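Local coordinates for acetyltransferase, GNAT family (Colwellia psychrerythraea, PDB 3IWG) that is a GNAT-family acetyltransferase, an enzyme type that moves the acetyl group of acetyl-CoA to an acceptor, at the interface of chains A and B. Sequence-based numbering; all coordinates share one arbitrary frame. Chains: chain A/B, Acetyltransferase, GNAT family.

The interface of chains A and B. Residues chain A 167-168, 170-171; chain B 42, 167-168, 171-172.
Helix 166-178 of chain A crosses helix 166-179 of chain B on a two-fold axis, and the packing is tightest where the two copies of one glutamine meet: CB of A:Gln171 sits 3.3 Å from CB of B:Gln171. From there each glutamine chain, bent at chi2, runs past the NE1 rim of the partner's indole. CG of B:Gln171 lies over one face of A:Trp168, 3.4 Å from NE1, while CG of A:Gln171 comes 3.6 Å from NE1 of B:Trp168. Both indoles reach across with CG anti to the backbone N (chi1 -167° in A:Trp168, -175° in B:Trp168). The amide of A:Gln171 continues to B:Tyr172, meeting the ring at its edge with the planes 67° apart.

Away from this core the contact loosens into a wetter margin, where water replaces direct polar bonds between the chains. Water 2 accepts the indole N-H of B:Trp168 and a nearly straight bond from NE2 of A:Gln171 (3.0 Å); OE1 of that amide reaches the backbone O of B:Tyr172 through water 1. At the related position NE1 of A:Trp168 binds water 3, 2.9 Å away, held instead by the backbone O and side-chain OE1 of B:Gln167. An alanine at A:Gln171 would keep CB but probably lose the contacts with B:Trp168 and B:Tyr172 and the links to waters 1 and 2. Sparsest is the flank where SE of B:Met42 stays 4.2 Å from OE1 of A:Gln167. The patch helps hold a symmetric helix-to-helix dimer contact, though this pairing may not be the biological one.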
loop_
_atom_site.group_PDB
_atom_site.type_symbol
_atom_site.label_atom_id
_atom_site.label_comp_id
_atom_site.label_asym_id
_atom_site.label_seq_id
_atom_site.Cartn_x
_atom_site.Cartn_y
_atom_site.Cartn_z
ATOM N N GLN A 167 7.873 -0.846 5.174
ATOM C CA GLN A 167 7.096 -1.712 4.297
ATOM C C GLN A 167 5.713 -1.067 4.034
ATOM O O GLN A 167 5.255 -0.921 2.907
ATOM C CB GLN A 167 6.904 -3.111 4.927
ATOM C CG GLN A 167 8.177 -3.942 5.129
ATOM C CD GLN A 167 8.635 -4.613 3.857
ATOM O OE1 GLN A 167 8.627 -3.999 2.769
ATOM N NE2 GLN A 167 9.012 -5.893 3.969
ATOM N N TRP A 168 5.073 -0.679 5.109
ATOM C CA TRP A 168 3.781 0.024 5.049
ATOM C C TRP A 168 3.813 1.331 4.217
ATOM O O TRP A 168 3.022 1.520 3.275
ATOM C CB TRP A 168 3.315 0.318 6.449
ATOM C CG TRP A 168 1.927 0.732 6.478
ATOM C CD1 TRP A 168 0.846 -0.078 6.539
ATOM C CD2 TRP A 168 1.429 2.072 6.417
ATOM N NE1 TRP A 168 -0.290 0.662 6.546
ATOM C CE2 TRP A 168 0.033 1.986 6.447
ATOM C CE3 TRP A 168 2.032 3.330 6.313
ATOM C CZ2 TRP A 168 -0.773 3.098 6.399
ATOM C CZ3 TRP A 168 1.252 4.421 6.257
ATOM C CH2 TRP A 168 -0.145 4.318 6.326
ATOM N N THR A 170 5.906 2.113 1.997
ATOM C CA THR A 170 6.171 1.813 0.603
ATOM C C THR A 170 4.866 1.581 -0.141
ATOM O O THR A 170 4.674 2.057 -1.276
ATOM C CB THR A 170 7.119 0.588 0.460
ATOM O OG1 THR A 170 8.317 0.825 1.202
ATOM C CG2 THR A 170 7.489 0.317 -1.012
ATOM N N GLN A 171 3.924 0.900 0.501
ATOM C CA GLN A 171 2.629 0.680 -0.160
ATOM C C GLN A 171 1.774 1.924 -0.133
ATOM O O GLN A 171 1.174 2.293 -1.123
ATOM C CB GLN A 171 1.856 -0.493 0.465
ATOM C CG GLN A 171 2.546 -1.900 0.266
ATOM C CD GLN A 171 2.781 -2.282 -1.195
ATOM O OE1 GLN A 171 1.905 -2.150 -2.055
ATOM N NE2 GLN A 171 3.960 -2.799 -1.464
HETATM N N MSE B 42 14.060 -0.008 -3.291
HETATM C CA MSE B 42 14.299 0.314 -1.851
HETATM C C MSE B 42 15.768 0.217 -1.470
HETATM O O MSE B 42 16.187 0.764 -0.449
HETATM C CB MSE B 42 13.539 -0.649 -0.904
HETATM C CG MSE B 42 12.014 -0.794 -1.150
HETATM SE SE MSE B 42 11.094 -2.384 -0.283
HETATM C CE MSE B 42 12.514 -2.871 1.040
ATOM N N GLN B 167 -2.008 -5.015 8.235
ATOM C CA GLN B 167 -1.889 -3.609 7.963
ATOM C C GLN B 167 -1.227 -3.433 6.584
ATOM O O GLN B 167 -1.701 -2.660 5.737
ATOM C CB GLN B 167 -1.021 -2.995 9.081
ATOM C CG GLN B 167 -1.468 -1.721 9.641
ATOM C CD GLN B 167 -2.871 -1.770 10.153
ATOM O OE1 GLN B 167 -3.686 -0.932 9.782
ATOM N NE2 GLN B 167 -3.181 -2.766 10.982
ATOM N N TRP B 168 -0.141 -4.165 6.369
ATOM C CA TRP B 168 0.538 -4.184 5.098
ATOM C C TRP B 168 -0.379 -4.695 3.965
ATOM O O TRP B 168 -0.435 -4.122 2.878
ATOM C CB TRP B 168 1.786 -5.063 5.179
ATOM C CG TRP B 168 2.625 -5.031 3.909
ATOM C CD1 TRP B 168 3.575 -4.118 3.593
ATOM C CD2 TRP B 168 2.541 -5.913 2.804
ATOM N NE1 TRP B 168 4.088 -4.371 2.360
ATOM C CE2 TRP B 168 3.482 -5.485 1.856
ATOM C CE3 TRP B 168 1.746 -7.024 2.507
ATOM C CZ2 TRP B 168 3.659 -6.125 0.644
ATOM C CZ3 TRP B 168 1.900 -7.642 1.319
ATOM C CH2 TRP B 168 2.874 -7.217 0.400
ATOM N N GLN B 171 -2.861 -2.209 2.582
ATOM C CA GLN B 171 -2.306 -1.258 1.604
ATOM C C GLN B 171 -1.981 -1.957 0.303
ATOM O O GLN B 171 -2.248 -1.421 -0.773
ATOM C CB GLN B 171 -1.036 -0.544 2.141
ATOM C CG GLN B 171 -1.312 0.443 3.288
ATOM C CD GLN B 171 -2.191 1.622 2.856
ATOM O OE1 GLN B 171 -2.002 2.205 1.789
ATOM N NE2 GLN B 171 -3.180 1.921 3.647
ATOM N N TYR B 172 -1.437 -3.153 0.395
ATOM C CA TYR B 172 -0.987 -3.838 -0.823
ATOM C C TYR B 172 -2.190 -4.204 -1.732
ATOM O O TYR B 172 -2.189 -3.943 -2.946
ATOM C CB TYR B 172 -0.200 -5.110 -0.469
ATOM C CG TYR B 172 0.198 -5.955 -1.648
ATOM C CD1 TYR B 172 1.281 -5.589 -2.464
ATOM C CD2 TYR B 172 -0.511 -7.151 -1.980
ATOM C CE1 TYR B 172 1.675 -6.392 -3.549
ATOM C CE2 TYR B 172 -0.159 -7.908 -3.081
ATOM C CZ TYR B 172 0.958 -7.521 -3.853
ATOM O OH TYR B 172 1.362 -8.260 -4.927
HETATM O O HOH W 1 0.274 -3.117 -4.263
HETATM O O HOH W 2 6.047 -3.139 0.645
HETATM O O HOH W 3 -3.082 -0.176 6.787
#